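PDB 1T5O: putative methylthioribose-1-phosphate isomerase from Archaeoglobus fulgidus, which probably catalyses the interconversion of methylthioribose-1-phosphate and methylthioribulose-1-phosphate, an isomerisation step of methionine biosynthesis. Local coordinates for residues A156-A160 / T161-G165; T198-E201 / L202-G206. All coordinates share one frame; numbering follows the deposited sequence.

Contact 1 (A156-A160 / T161-G165)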
# COMPACT_ATOMS: atom_id res chain seq x y z
N ALA A 156 -12.08 -7.05 -9.61
CA ALA A 156 -12.96 -7.02 -10.78
C ALA A 156 -13.32 -8.48 -11.07
O ALA A 156 -13.00 -9.03 -12.12
CB ALA A 156 -12.22 -6.38 -11.97
N GLY A 157 -13.96 -9.11 -10.08
CA GLY A 157 -14.34 -10.50 -10.20
C GLY A 157 -15.82 -10.77 -10.04
O GLY A 157 -16.65 -9.87 -10.25
N ARG A 158 -16.15 -11.99 -9.63
CA ARG A 158 -17.54 -12.40 -9.49
C ARG A 158 -18.26 -11.80 -8.29
O ARG A 158 -19.49 -11.85 -8.21
CB ARG A 158 -17.66 -13.94 -9.48
CG ARG A 158 -16.98 -14.69 -8.30
CD ARG A 158 -17.26 -16.20 -8.48
NE ARG A 158 -16.67 -17.10 -7.48
CZ ARG A 158 -17.14 -17.29 -6.25
NH1 ARG A 158 -18.22 -16.65 -5.82
NH2 ARG A 158 -16.55 -18.18 -5.46
N LEU A 159 -17.52 -11.23 -7.34
CA LEU A 159 -18.20 -10.62 -6.22
C LEU A 159 -18.70 -9.23 -6.64
O LEU A 159 -19.77 -8.80 -6.19
CB LEU A 159 -17.25 -10.54 -5.00
CG LEU A 159 -16.93 -11.91 -4.37
CD1 LEU A 159 -15.85 -11.76 -3.30
CD2 LEU A 159 -18.20 -12.52 -3.78
N ALA A 160 -17.95 -8.59 -7.54
CA ALA A 160 -18.26 -7.25 -8.05
C ALA A 160 -19.31 -7.26 -9.18
O ALA A 160 -19.79 -6.21 -9.62
CB ALA A 160 -16.97 -6.60 -8.56
N THR A 161 -19.65 -8.45 -9.66
CA THR A 161 -20.65 -8.57 -10.70
C THR A 161 -21.66 -9.57 -10.18
O THR A 161 -21.58 -9.95 -9.01
CB THR A 161 -20.02 -9.04 -12.02
OG1 THR A 161 -19.35 -10.29 -11.81
CG2 THR A 161 -19.01 -8.02 -12.51
N VAL A 162 -22.62 -9.99 -11.00
CA VAL A 162 -23.59 -10.99 -10.56
C VAL A 162 -22.85 -12.32 -10.52
O VAL A 162 -23.01 -13.12 -9.58
CB VAL A 162 -24.80 -11.09 -11.52
CG1 VAL A 162 -25.65 -12.30 -11.18
CG2 VAL A 162 -25.66 -9.82 -11.41
N ASP A 163 -22.02 -12.55 -11.54
CA ASP A 163 -21.19 -13.75 -11.61
C ASP A 163 -20.09 -13.63 -12.70
O ASP A 163 -20.15 -12.77 -13.58
CB ASP A 163 -22.07 -14.98 -11.88
CG ASP A 163 -21.43 -16.28 -11.37
OD1 ASP A 163 -20.39 -16.23 -10.69
OD2 ASP A 163 -22.00 -17.37 -11.66
N TRP A 164 -19.09 -14.51 -12.60
CA TRP A 164 -17.96 -14.62 -13.53
C TRP A 164 -16.89 -13.54 -13.40
O TRP A 164 -15.70 -13.85 -13.31
CB TRP A 164 -18.46 -14.67 -14.98
CG TRP A 164 -17.49 -15.38 -15.89
CD1 TRP A 164 -16.69 -14.82 -16.85
CD2 TRP A 164 -17.22 -16.80 -15.92
NE1 TRP A 164 -15.94 -15.80 -17.47
CE2 TRP A 164 -16.26 -17.02 -16.92
CE3 TRP A 164 -17.71 -17.90 -15.19
CZ2 TRP A 164 -15.77 -18.31 -17.22
CZ3 TRP A 164 -17.23 -19.18 -15.48
CH2 TRP A 164 -16.27 -19.36 -16.49
N GLY A 165 -17.33 -12.29 -13.41
CA GLY A 165 -16.42 -11.16 -13.29
C GLY A 165 -15.97 -10.54 -14.60
O GLY A 165 -16.23 -11.06 -15.68
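Gly157 and Gly165 meet where the loop 156-165 doubles back on itself, their CA atoms 3.8 Å apart, with one helix-like turn at 158-160 between strand 149-152 and helix 167-176. A side chain at Gly165 would run into the carbonyl carbon of Gly157; bare, its CA lies 3.3 Å from Gly157 O in a CH...O contact. Thr161 OG1 sits 3.1 Å from Gly157 O, within hydrogen-bonding distance, although its proton has another acceptor in reach. Its chi1 of 57° tucks OG1 between the backbone N and carbonyl carbon of Thr161, facing back into the turn. A valine at Thr161 has no hydroxyl, which would probably cost Gly157 O a polar neighbour in the turn. On the other flank Arg158 and Asp163 run side by side, and Asp163 OD1 lies 3.8 Å from Arg158 CB and from Arg158 CD. The guanidinium and carboxylate planes stand 89° apart, and Arg158 NE stays 5.0 Å from Asp163 OD1. Asp163 OD1 instead takes a weak bond from Trp164 N (2.9 Å), while the extended arginine reaches Asp205 in a salt bridge. Ala160 touches Arg45, a predicted substrate-binding residue. Gly157 O thus gathers the Gly165 CA-H and, possibly, the Thr161 hydroxyl, and the opposite charges of Arg158 and Asp163 probably attract without pairing.

Contact 2 (T198-E201 / L202-G206)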
# COMPACT_ATOMS: atom_id res chain seq x y z
N THR A 198 -10.49 -10.52 -3.76
CA THR A 198 -9.90 -11.22 -4.89
C THR A 198 -9.24 -12.53 -4.50
O THR A 198 -9.43 -13.55 -5.18
CB THR A 198 -8.90 -10.32 -5.62
OG1 THR A 198 -9.64 -9.26 -6.24
CG2 THR A 198 -8.11 -11.08 -6.66
N CYS A 199 -8.45 -12.53 -3.43
CA CYS A 199 -7.80 -13.76 -3.03
C CYS A 199 -8.85 -14.81 -2.62
O CYS A 199 -8.66 -16.00 -2.87
CB CYS A 199 -6.80 -13.50 -1.89
SG CYS A 199 -5.27 -12.61 -2.40
N TRP A 200 -9.93 -14.37 -2.00
CA TRP A 200 -10.99 -15.27 -1.58
C TRP A 200 -11.67 -15.95 -2.77
O TRP A 200 -11.70 -17.19 -2.87
CB TRP A 200 -12.04 -14.53 -0.75
CG TRP A 200 -13.08 -15.48 -0.18
CD1 TRP A 200 -12.97 -16.23 0.98
CD2 TRP A 200 -14.30 -15.91 -0.81
NE1 TRP A 200 -14.04 -17.08 1.08
CE2 TRP A 200 -14.87 -16.91 0.00
CE3 TRP A 200 -14.96 -15.53 -2.00
CZ2 TRP A 200 -16.08 -17.55 -0.32
CZ3 TRP A 200 -16.17 -16.18 -2.32
CH2 TRP A 200 -16.71 -17.18 -1.48
N GLU A 201 -12.20 -15.16 -3.69
CA GLU A 201 -12.89 -15.78 -4.82
C GLU A 201 -11.99 -16.62 -5.71
O GLU A 201 -12.46 -17.58 -6.32
CB GLU A 201 -13.66 -14.73 -5.65
CG GLU A 201 -12.80 -13.71 -6.41
CD GLU A 201 -13.65 -12.88 -7.34
OE1 GLU A 201 -13.92 -13.33 -8.47
OE2 GLU A 201 -14.09 -11.79 -6.94
N LEU A 202 -10.70 -16.30 -5.79
CA LEU A 202 -9.84 -17.11 -6.63
C LEU A 202 -9.51 -18.42 -5.91
O LEU A 202 -9.56 -19.51 -6.50
CB LEU A 202 -8.55 -16.35 -7.00
CG LEU A 202 -8.76 -15.18 -7.99
CD1 LEU A 202 -7.47 -14.39 -8.17
CD2 LEU A 202 -9.25 -15.71 -9.31
N MET A 203 -9.19 -18.34 -4.62
CA MET A 203 -8.89 -19.58 -3.92
C MET A 203 -10.13 -20.47 -3.84
O MET A 203 -10.03 -21.70 -3.89
CB MET A 203 -8.37 -19.28 -2.51
CG MET A 203 -6.97 -18.71 -2.51
SD MET A 203 -6.43 -18.14 -0.91
CE MET A 203 -6.34 -19.81 -0.02
N GLU A 204 -11.29 -19.85 -3.73
CA GLU A 204 -12.54 -20.60 -3.63
C GLU A 204 -12.76 -21.39 -4.92
O GLU A 204 -13.24 -22.53 -4.90
CB GLU A 204 -13.69 -19.60 -3.35
CG GLU A 204 -15.04 -20.21 -3.05
CD GLU A 204 -15.13 -20.83 -1.65
OE1 GLU A 204 -14.15 -20.73 -0.88
OE2 GLU A 204 -16.18 -21.41 -1.33
N ASP A 205 -12.36 -20.81 -6.05
CA ASP A 205 -12.51 -21.45 -7.35
C ASP A 205 -11.31 -22.26 -7.82
O ASP A 205 -11.27 -22.73 -8.96
CB ASP A 205 -12.89 -20.39 -8.40
CG ASP A 205 -14.17 -19.67 -8.05
OD1 ASP A 205 -14.81 -20.05 -7.04
OD2 ASP A 205 -14.53 -18.71 -8.77
N GLY A 206 -10.31 -22.42 -6.95
CA GLY A 206 -9.14 -23.20 -7.31
C GLY A 206 -8.17 -22.56 -8.28
O GLY A 206 -7.46 -23.25 -9.01
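Thr198 and Leu202 lie side by side one helical turn apart, with Thr198 CG2 3.7 Å from Leu202 CD1. This is the close-packed flank: Leu202 covers Val183 and Val209, Thr198 rests on Ala185 and Leu168, and chi1 of -68° sends Thr198 CG2 anti to the backbone N, toward the leucine, while OG1 bonds to Cys154 O. On the packed side too, Glu201 and Asp205 keep their carboxylates apart, Glu201 OE1 5.4 Å from Asp205 OD2; Arg172 forms salt bridges with both and probably eases their mutual repulsion. Along the backbone, Leu202 N, Met203 N and Glu204 N bond to the carbonyls four residues back; the bond from Glu204 N to Trp200 O is 2.8 Å long, with the donor nearly in line with the C=O. The last such bond, Asp205 N to Glu201 O, is stretched to 3.2 Å, its donor 42° out of the carbonyl plane. Here helix 193-204, the crossover of a beta-alpha-beta unit between strands 182-186 and 208-212, ends in a Schellman motif: Gly206, at positive phi, is the C-prime residue and gives its N-H to Met203 O. The solvent side is looser. Exposed Glu204 bends at chi2 to lie over the buried Trp200 indole, its CG 4.2 Å from the six-ring centroid in a CH-pi contact, the carboxylate plane tilted 15° from that of the ring and OE1 over the face but offset toward the rim. Met203, partly exposed, packs on Pro299 of the second subunit.

Overall arrangement
Contact 1, its centre about 6 Å from the centre of the chain, is a buried loop after strand 149-152; contact 2, about 12 Å away between centres, belongs to the last turns of helix 193-204 and runs from a buried flank to an exposed helix end. The first is irregular, with two glycines at close approach; the second rests on regular helical bonds and apolar packing. They meet through polar groups: besides the Arg158 salt bridge, Arg158 N probably bonds to Glu201 OE1. Arg172 of helix 167-176 holds the acids of contact 2 and makes a weak bond to Trp164 O of contact 1, so that one residue reaches both.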